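Local coordinates for protein Cif-like 1 (Burkholderia cenocepacia, PDB 7JQY) that probably acts as an epoxide hydrolase, built on the alpha/beta hydrolase fold and assembled as an octamer, at residues B[49-55]-B[116-122]; B[98-102]-B[127-131]; B[102-106]-B[131-136]. The protein carries 1 engineered substitution. All blocks are in the same frame, centred on the assembly; numbering follows the deposited sequence.

Interaction 1 (B[49-55]-B[116-122]); sequences EMVVLLH and RIHLVGR
Backbone hydrogen bonds join strands 50-54 and 117-122 in parallel: Val52 N donates to His118 O (2.9 Å) and Leu54 N to Val120 O (2.8 Å), while Met50 O, Val52 O and Leu54 O accept from His118 N, Val120 N and Arg122 N. At the Glu49 end, His118 NE2 bonds to Glu49 OE2 (2.9 Å, N-H...O angle 151°). The donor meets OE2 from above the carboxylate plane, which is turned 59° from the imidazole. On the His118 face, Leu53 CD2 lies against Val120 CB (3.5 Å), carried there by a chi1 of -47° that puts CG beside the backbone N. On the opposite face, Leu119 CD1 runs alongside Val52 CB (3.7 Å), and Ile117 CG2 meets Met50 SD (3.9 Å). Val109 and Ile105 of helix 98-111 pack onto that face; Phe302 meets the His118 ring. Beyond the last bond, Arg122 pairs with Asp147 and hydrogen-bonds Gln59 OE1 and the backbone O of His284. Strand 117-122 lies between strands 50-54 and 140-146 inside the alpha/beta hydrolase sheet, leading into what is probably the nucleophile elbow of the family, where Ser123 is an engineered residue.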
loop_
_atom_site.group_PDB
_atom_site.type_symbol
_atom_site.label_atom_id
_atom_site.label_comp_id
_atom_site.label_asym_id
_atom_site.label_seq_id
_atom_site.Cartn_x
_atom_site.Cartn_y
_atom_site.Cartn_z
ATOM N N GLU B 49 10.711 29.184 -41.438
ATOM C CA GLU B 49 11.221 27.834 -41.648
ATOM C C GLU B 49 10.931 26.976 -40.425
ATOM O O GLU B 49 11.183 27.393 -39.290
ATOM C CB GLU B 49 12.728 27.861 -41.915
ATOM C CG GLU B 49 13.169 28.496 -43.230
ATOM C CD GLU B 49 14.667 28.296 -43.483
ATOM O OE1 GLU B 49 15.453 29.234 -43.221
ATOM O OE2 GLU B 49 15.060 27.192 -43.929
ATOM N N MET B 50 10.391 25.784 -40.651
ATOM C CA MET B 50 9.981 24.937 -39.543
ATOM C C MET B 50 11.162 24.166 -38.968
ATOM O O MET B 50 11.942 23.562 -39.709
ATOM C CB MET B 50 8.908 23.954 -39.983
ATOM C CG MET B 50 8.349 23.185 -38.816
ATOM S SD MET B 50 6.961 22.154 -39.260
ATOM C CE MET B 50 5.715 23.408 -39.545
ATOM N N VAL B 51 11.290 24.193 -37.643
ATOM C CA VAL B 51 12.260 23.388 -36.912
ATOM C C VAL B 51 11.479 22.415 -36.038
ATOM O O VAL B 51 10.752 22.837 -35.128
ATOM C CB VAL B 51 13.211 24.246 -36.063
ATOM C CG1 VAL B 51 14.242 23.367 -35.372
ATOM C CG2 VAL B 51 13.900 25.282 -36.933
ATOM N N VAL B 52 11.623 21.120 -36.315
ATOM C CA VAL B 52 10.968 20.062 -35.556
ATOM C C VAL B 52 11.973 19.491 -34.566
ATOM O O VAL B 52 13.119 19.175 -34.934
ATOM C CB VAL B 52 10.416 18.969 -36.485
ATOM C CG1 VAL B 52 9.880 17.813 -35.686
ATOM C CG2 VAL B 52 9.349 19.549 -37.384
ATOM N N LEU B 53 11.554 19.386 -33.303
ATOM C CA LEU B 53 12.385 18.884 -32.216
ATOM C C LEU B 53 11.755 17.618 -31.660
ATOM O O LEU B 53 10.568 17.614 -31.315
ATOM C CB LEU B 53 12.528 19.933 -31.105
ATOM C CG LEU B 53 12.874 21.358 -31.555
ATOM C CD1 LEU B 53 12.913 22.322 -30.398
ATOM C CD2 LEU B 53 14.209 21.356 -32.263
ATOM N N LEU B 54 12.545 16.547 -31.577
ATOM C CA LEU B 54 12.071 15.240 -31.140
ATOM C C LEU B 54 12.871 14.792 -29.921
ATOM O O LEU B 54 14.081 14.523 -30.021
ATOM C CB LEU B 54 12.181 14.210 -32.269
ATOM C CG LEU B 54 11.364 14.435 -33.551
ATOM C CD1 LEU B 54 11.675 13.342 -34.562
ATOM C CD2 LEU B 54 9.852 14.509 -33.274
ATOM N N HIS B 55 12.180 14.683 -28.788
ATOM C CA HIS B 55 12.726 14.218 -27.523
ATOM C C HIS B 55 12.988 12.708 -27.572
ATOM O O HIS B 55 12.739 12.030 -28.572
ATOM C CB HIS B 55 11.742 14.524 -26.397
ATOM C CG HIS B 55 10.482 13.734 -26.512
ATOM N ND1 HIS B 55 10.397 12.416 -26.121
ATOM C CD2 HIS B 55 9.275 14.050 -27.038
ATOM C CE1 HIS B 55 9.185 11.960 -26.374
ATOM N NE2 HIS B 55 8.484 12.933 -26.933
ATOM N N ARG B 116 9.268 21.251 -46.078
ATOM C CA ARG B 116 10.723 21.286 -45.784
ATOM C C ARG B 116 10.951 21.735 -44.328
ATOM O O ARG B 116 10.402 22.757 -43.913
ATOM C CB ARG B 116 11.448 22.224 -46.749
ATOM C CG ARG B 116 11.346 21.814 -48.210
ATOM C CD ARG B 116 11.991 20.458 -48.451
ATOM N NE ARG B 116 11.935 20.069 -49.857
ATOM C CZ ARG B 116 10.947 19.363 -50.398
ATOM N NH1 ARG B 116 9.927 18.965 -49.650
ATOM N NH2 ARG B 116 10.978 19.053 -51.686
ATOM N N ILE B 117 11.749 20.988 -43.545
ATOM C CA ILE B 117 11.918 21.251 -42.120
ATOM C C ILE B 117 13.390 21.074 -41.778
ATOM O O ILE B 117 14.114 20.335 -42.451
ATOM C CB ILE B 117 11.078 20.296 -41.244
ATOM C CG1 ILE B 117 11.547 18.860 -41.488
ATOM C CG2 ILE B 117 9.581 20.453 -41.530
ATOM C CD1 ILE B 117 10.981 17.844 -40.547
ATOM N N HIS B 118 13.841 21.795 -40.760
ATOM C CA HIS B 118 15.056 21.429 -40.045
ATOM C C HIS B 118 14.649 20.470 -38.935
ATOM O O HIS B 118 13.551 20.583 -38.377
ATOM C CB HIS B 118 15.743 22.660 -39.458
ATOM C CG HIS B 118 16.079 23.704 -40.477
ATOM N ND1 HIS B 118 17.249 23.687 -41.208
ATOM C CD2 HIS B 118 15.388 24.790 -40.901
ATOM C CE1 HIS B 118 17.270 24.725 -42.027
ATOM N NE2 HIS B 118 16.154 25.410 -41.859
ATOM N N LEU B 119 15.513 19.505 -38.640
ATOM C CA LEU B 119 15.135 18.385 -37.788
ATOM C C LEU B 119 16.202 18.155 -36.728
ATOM O O LEU B 119 17.379 17.964 -37.059
ATOM C CB LEU B 119 14.910 17.121 -38.625
ATOM C CG LEU B 119 14.196 15.946 -37.965
ATOM C CD1 LEU B 119 12.930 16.403 -37.251
ATOM C CD2 LEU B 119 13.899 14.860 -38.994
ATOM N N VAL B 120 15.783 18.148 -35.462
ATOM C CA VAL B 120 16.653 17.931 -34.311
ATOM C C VAL B 120 16.102 16.774 -33.486
ATOM O O VAL B 120 14.912 16.761 -33.149
ATOM C CB VAL B 120 16.752 19.192 -33.433
ATOM C CG1 VAL B 120 17.805 18.989 -32.331
ATOM C CG2 VAL B 120 17.040 20.419 -34.283
ATOM N N GLY B 121 16.956 15.819 -33.149
ATOM C CA GLY B 121 16.538 14.677 -32.358
ATOM C C GLY B 121 17.613 14.248 -31.383
ATOM O O GLY B 121 18.806 14.487 -31.593
ATOM N N ARG B 122 17.169 13.611 -30.297
ATOM C CA ARG B 122 18.058 12.992 -29.319
ATOM C C ARG B 122 17.420 11.705 -28.816
ATOM O O ARG B 122 16.198 11.531 -28.874
ATOM C CB ARG B 122 18.384 13.935 -28.141
ATOM C CG ARG B 122 17.290 14.075 -27.083
ATOM C CD ARG B 122 17.826 14.747 -25.816
ATOM N NE ARG B 122 18.927 13.989 -25.232
ATOM C CZ ARG B 122 18.775 12.864 -24.541
ATOM N NH1 ARG B 122 17.559 12.357 -24.341
ATOM N NH2 ARG B 122 19.837 12.234 -24.060
#

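Interaction 2 (B[98-102]-B[127-131]); sequences KASMA and MVAYA
Lys98, whose CG rests on Met127 CB (3.8 Å), holds its ammonium within a grip of three oxygens: a salt bridge to Asp234 OD2 and hydrogen bonds to Tyr96 O and Leu227 O. The lysine chain starts out beside Met127, both side chains pointing the same way, and then bends at chi2 (-45°) and again at chi4. These bends lead NZ away from helix 124-135, leaving its aliphatic part as the touching surface while the charge is met from outside the helix pair. No hydrogen bond crosses between the segments, so the rest of the contact is apolar packing. Val128 is the wedge. Its CG1, set anti to the backbone N (chi1 -173°), presses on the main chain of the other helix, 3.4 Å from Ala102 N and 3.6 Å from Met101 C. Its CG2 turns to the Met101 side chain, meeting CE at 4.0 Å as the two side chains cross at about a right angle. Alanines fill the remaining interface: Ala102 CB faces Val128 O (3.5 Å) and Ala131 CB (4.0 Å), and Ala131 CB in turn sits over Ala99 CA (3.8 Å). With Ala99, Ala102 and Ala131 here, the segment axes come within 7.8 Å at a crossing angle of -71°. Phe238 of helix 231-241 touches both Lys98 and Met127. Such a close crossing joins two helices packed on the same face of the alpha/beta hydrolase sheet, one of them leading on from the probable nucleophile elbow, whose residues the Val128 side chain also touches.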
loop_
_atom_site.group_PDB
_atom_site.type_symbol
_atom_site.label_atom_id
_atom_site.label_comp_id
_atom_site.label_asym_id
_atom_site.label_seq_id
_atom_site.Cartn_x
_atom_site.Cartn_y
_atom_site.Cartn_z
ATOM N N LYS B 98 10.892 2.663 -35.217
ATOM C CA LYS B 98 11.249 4.062 -35.422
ATOM C C LYS B 98 10.896 4.551 -36.821
ATOM O O LYS B 98 10.557 5.730 -36.994
ATOM C CB LYS B 98 12.740 4.261 -35.135
ATOM C CG LYS B 98 13.164 3.752 -33.758
ATOM C CD LYS B 98 12.162 4.202 -32.687
ATOM C CE LYS B 98 12.251 3.362 -31.424
ATOM N NZ LYS B 98 11.819 1.946 -31.592
ATOM N N ALA B 99 10.960 3.676 -37.831
ATOM C CA ALA B 99 10.605 4.097 -39.187
ATOM C C ALA B 99 9.142 4.524 -39.260
ATOM O O ALA B 99 8.809 5.534 -39.890
ATOM C CB ALA B 99 10.889 2.978 -40.188
ATOM N N SER B 100 8.252 3.758 -38.635
ATOM C CA SER B 100 6.845 4.136 -38.647
ATOM C C SER B 100 6.598 5.392 -37.821
ATOM O O SER B 100 5.763 6.222 -38.190
ATOM C CB SER B 100 5.993 2.981 -38.124
ATOM O OG SER B 100 5.917 1.954 -39.094
ATOM N N MET B 101 7.326 5.556 -36.718
ATOM C CA MET B 101 7.181 6.766 -35.918
ATOM C C MET B 101 7.620 7.998 -36.691
ATOM O O MET B 101 7.076 9.088 -36.481
ATOM C CB MET B 101 7.983 6.631 -34.628
ATOM C CG MET B 101 7.410 5.599 -33.703
ATOM S SD MET B 101 8.314 5.473 -32.168
ATOM C CE MET B 101 8.253 7.166 -31.576
ATOM N N ALA B 102 8.605 7.852 -37.578
ATOM C CA ALA B 102 8.953 8.956 -38.462
ATOM C C ALA B 102 7.778 9.317 -39.361
ATOM O O ALA B 102 7.569 10.495 -39.664
ATOM C CB ALA B 102 10.191 8.612 -39.284
ATOM N N MET B 127 16.631 8.522 -33.524
ATOM C CA MET B 127 16.355 7.392 -34.402
ATOM C C MET B 127 15.180 7.697 -35.322
ATOM O O MET B 127 15.229 7.408 -36.525
ATOM C CB MET B 127 16.073 6.135 -33.576
ATOM C CG MET B 127 17.044 5.907 -32.421
ATOM S SD MET B 127 16.667 4.454 -31.406
ATOM C CE MET B 127 17.960 4.596 -30.179
ATOM N N VAL B 128 14.119 8.288 -34.772
ATOM C CA VAL B 128 13.012 8.760 -35.598
ATOM C C VAL B 128 13.496 9.807 -36.595
ATOM O O VAL B 128 13.164 9.759 -37.785
ATOM C CB VAL B 128 11.890 9.312 -34.701
ATOM C CG1 VAL B 128 10.651 9.639 -35.532
ATOM C CG2 VAL B 128 11.559 8.320 -33.594
ATOM N N ALA B 129 14.299 10.764 -36.127
ATOM C CA ALA B 129 14.773 11.816 -37.021
ATOM C C ALA B 129 15.620 11.244 -38.151
ATOM O O ALA B 129 15.511 11.685 -39.301
ATOM C CB ALA B 129 15.561 12.867 -36.238
ATOM N N TYR B 130 16.467 10.255 -37.848
ATOM C CA TYR B 130 17.262 9.635 -38.902
ATOM C C TYR B 130 16.376 8.890 -39.890
ATOM O O TYR B 130 16.545 9.018 -41.108
ATOM C CB TYR B 130 18.304 8.684 -38.305
ATOM C CG TYR B 130 18.950 7.819 -39.365
ATOM C CD1 TYR B 130 19.839 8.364 -40.285
ATOM C CD2 TYR B 130 18.647 6.466 -39.468
ATOM C CE1 TYR B 130 20.425 7.579 -41.267
ATOM C CE2 TYR B 130 19.219 5.679 -40.445
ATOM C CZ TYR B 130 20.107 6.240 -41.343
ATOM O OH TYR B 130 20.676 5.455 -42.317
ATOM N N ALA B 131 15.417 8.111 -39.379
ATOM C CA ALA B 131 14.493 7.387 -40.250
ATOM C C ALA B 131 13.663 8.341 -41.093
ATOM O O ALA B 131 13.295 8.006 -42.222
ATOM C CB ALA B 131 13.584 6.479 -39.423
#

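Interaction 3 (B[102-106]-B[131-136]); sequences AGDIR and AYAAQW
Arg106 lies flat over the Trp136 indole, its guanidinium stacked with group centres 3.6 Å apart and planes only 5° from parallel. In the alpha/beta hydrolase fold of this chain, the stack joins helix 98-111 to Trp136, the first residue after helix 124-135 to leave helical geometry. Two parts of the arginine share the indole: CZ is over the five-membered ring in a cation-pi contact, and CD is over the six-membered ring, 3.4 Å from its centroid, in a CH-pi contact. The reach comes from an extended chain whose CG is anti to the backbone N (chi1 -178°). NH1 and Trp136 NE1 are both donors, so their closeness belongs to the stack and is no hydrogen bond. A salt bridge from NH2 to Glu139 helps hold the guanidinium's rotation.

Tyr132 fills the ground between the helices. Its OH lies 3.4 Å from Arg106 CA, its ring nearly perpendicular to the guanidinium, and Ile105 CG2 approaches in the ring plane at the edge, 3.8 Å from Tyr132 CE2. Ala102 CB abuts the start of the same residue, 3.6 Å from Tyr132 N. Gly103 CA lies near Trp136 CH2. Here the segment axes stand 9.6 Å apart, consistent with the larger side chains, Tyr132 and Trp136, that this part of the crossing accommodates.

The other face of the indole is covered toward its rim by Gln135 CB. The glutamine amide folds back on its own helix, where Ala131 O accepts both Gln135 N (3.1 Å) and Gln135 NE2 (2.9 Å), the two donors arriving from opposite faces of the carbonyl plane.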
loop_
_atom_site.group_PDB
_atom_site.type_symbol
_atom_site.label_atom_id
_atom_site.label_comp_id
_atom_site.label_asym_id
_atom_site.label_seq_id
_atom_site.Cartn_x
_atom_site.Cartn_y
_atom_site.Cartn_z
ATOM N N ALA B 102 8.605 7.852 -37.578
ATOM C CA ALA B 102 8.953 8.956 -38.462
ATOM C C ALA B 102 7.778 9.317 -39.361
ATOM O O ALA B 102 7.569 10.495 -39.664
ATOM C CB ALA B 102 10.191 8.612 -39.284
ATOM N N GLY B 103 7.007 8.314 -39.797
ATOM C CA GLY B 103 5.824 8.586 -40.605
ATOM C C GLY B 103 4.790 9.421 -39.871
ATOM O O GLY B 103 4.145 10.289 -40.464
ATOM N N ASP B 104 4.628 9.177 -38.568
ATOM C CA ASP B 104 3.757 10.024 -37.758
ATOM C C ASP B 104 4.233 11.469 -37.788
ATOM O O ASP B 104 3.440 12.399 -37.979
ATOM C CB ASP B 104 3.717 9.523 -36.317
ATOM C CG ASP B 104 3.167 8.124 -36.199
ATOM O OD1 ASP B 104 3.585 7.412 -35.258
ATOM O OD2 ASP B 104 2.303 7.746 -37.024
ATOM N N ILE B 105 5.538 11.678 -37.610
ATOM C CA ILE B 105 6.056 13.039 -37.584
ATOM C C ILE B 105 5.854 13.704 -38.935
ATOM O O ILE B 105 5.532 14.898 -39.017
ATOM C CB ILE B 105 7.538 13.039 -37.170
ATOM C CG1 ILE B 105 7.692 12.321 -35.832
ATOM C CG2 ILE B 105 8.062 14.463 -37.120
ATOM C CD1 ILE B 105 6.747 12.864 -34.761
ATOM N N ARG B 106 6.010 12.939 -40.013
ATOM C CA ARG B 106 5.813 13.501 -41.343
ATOM C C ARG B 106 4.355 13.892 -41.578
ATOM O O ARG B 106 4.077 14.951 -42.150
ATOM C CB ARG B 106 6.290 12.510 -42.400
ATOM C CG ARG B 106 6.171 13.030 -43.809
ATOM C CD ARG B 106 6.887 12.113 -44.761
ATOM N NE ARG B 106 6.826 12.598 -46.131
ATOM C CZ ARG B 106 6.095 12.028 -47.081
ATOM N NH1 ARG B 106 5.293 11.013 -46.778
ATOM N NH2 ARG B 106 6.105 12.529 -48.310
ATOM N N ALA B 131 15.417 8.111 -39.379
ATOM C CA ALA B 131 14.493 7.387 -40.250
ATOM C C ALA B 131 13.663 8.341 -41.093
ATOM O O ALA B 131 13.295 8.006 -42.222
ATOM C CB ALA B 131 13.584 6.479 -39.423
ATOM N N TYR B 132 13.376 9.532 -40.572
ATOM C CA TYR B 132 12.711 10.551 -41.375
ATOM C C TYR B 132 13.588 10.959 -42.551
ATOM O O TYR B 132 13.140 10.960 -43.704
ATOM C CB TYR B 132 12.383 11.763 -40.493
ATOM C CG TYR B 132 11.321 12.722 -41.021
ATOM C CD1 TYR B 132 11.203 13.011 -42.382
ATOM C CD2 TYR B 132 10.448 13.356 -40.143
ATOM C CE1 TYR B 132 10.237 13.891 -42.851
ATOM C CE2 TYR B 132 9.484 14.236 -40.602
ATOM C CZ TYR B 132 9.382 14.497 -41.953
ATOM O OH TYR B 132 8.423 15.380 -42.392
ATOM N N ALA B 133 14.863 11.270 -42.281
ATOM C CA ALA B 133 15.764 11.694 -43.346
ATOM C C ALA B 133 16.056 10.564 -44.322
ATOM O O ALA B 133 16.227 10.812 -45.519
ATOM C CB ALA B 133 17.066 12.230 -42.754
ATOM N N ALA B 134 16.092 9.320 -43.842
ATOM C CA ALA B 134 16.398 8.209 -44.737
ATOM C C ALA B 134 15.241 7.934 -45.688
ATOM O O ALA B 134 15.461 7.599 -46.858
ATOM C CB ALA B 134 16.734 6.954 -43.932
ATOM N N GLN B 135 14.001 8.081 -45.208
ATOM C CA GLN B 135 12.831 7.773 -46.028
ATOM C C GLN B 135 12.420 8.924 -46.941
ATOM O O GLN B 135 11.888 8.677 -48.029
ATOM C CB GLN B 135 11.656 7.371 -45.137
ATOM C CG GLN B 135 11.690 5.918 -44.705
ATOM C CD GLN B 135 10.783 5.643 -43.530
ATOM O OE1 GLN B 135 9.982 4.702 -43.549
ATOM N NE2 GLN B 135 10.902 6.463 -42.491
ATOM N N TRP B 136 12.621 10.173 -46.527
ATOM C CA TRP B 136 12.230 11.336 -47.327
ATOM C C TRP B 136 13.361 12.354 -47.310
ATOM O O TRP B 136 13.220 13.462 -46.780
ATOM C CB TRP B 136 10.915 11.931 -46.810
ATOM C CG TRP B 136 9.841 10.888 -46.737
ATOM C CD1 TRP B 136 9.088 10.418 -47.772
ATOM C CD2 TRP B 136 9.431 10.149 -45.576
ATOM N NE1 TRP B 136 8.229 9.441 -47.330
ATOM C CE2 TRP B 136 8.419 9.257 -45.985
ATOM C CE3 TRP B 136 9.809 10.168 -44.229
ATOM C CZ2 TRP B 136 7.785 8.389 -45.099
ATOM C CZ3 TRP B 136 9.184 9.299 -43.354
ATOM C CH2 TRP B 136 8.184 8.422 -43.793
#

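How the interactions relate
Strand 50-54 comes first, and interaction 1 closes a loop of 60 residues when strand 117-122 pairs with it. That loop contains strand 77-82 and helix 98-111. Interactions 2 and 3 both start inside it, on helix 98-111, and end beyond it on helix 124-135, each closing a 24-residue loop. Both therefore cross interaction 1 along the chain; neither nests within it. Interaction 3 continues interaction 2 further along both helices, with Ala102 and Ala131 common to the two. Sheet and helices meet where Leu54 CD1 touches Val128 CG1 (4.0 Å) and where Leu54 CD2 touches Ile105 CD1 (3.8 Å), tying both helices to the paired strands.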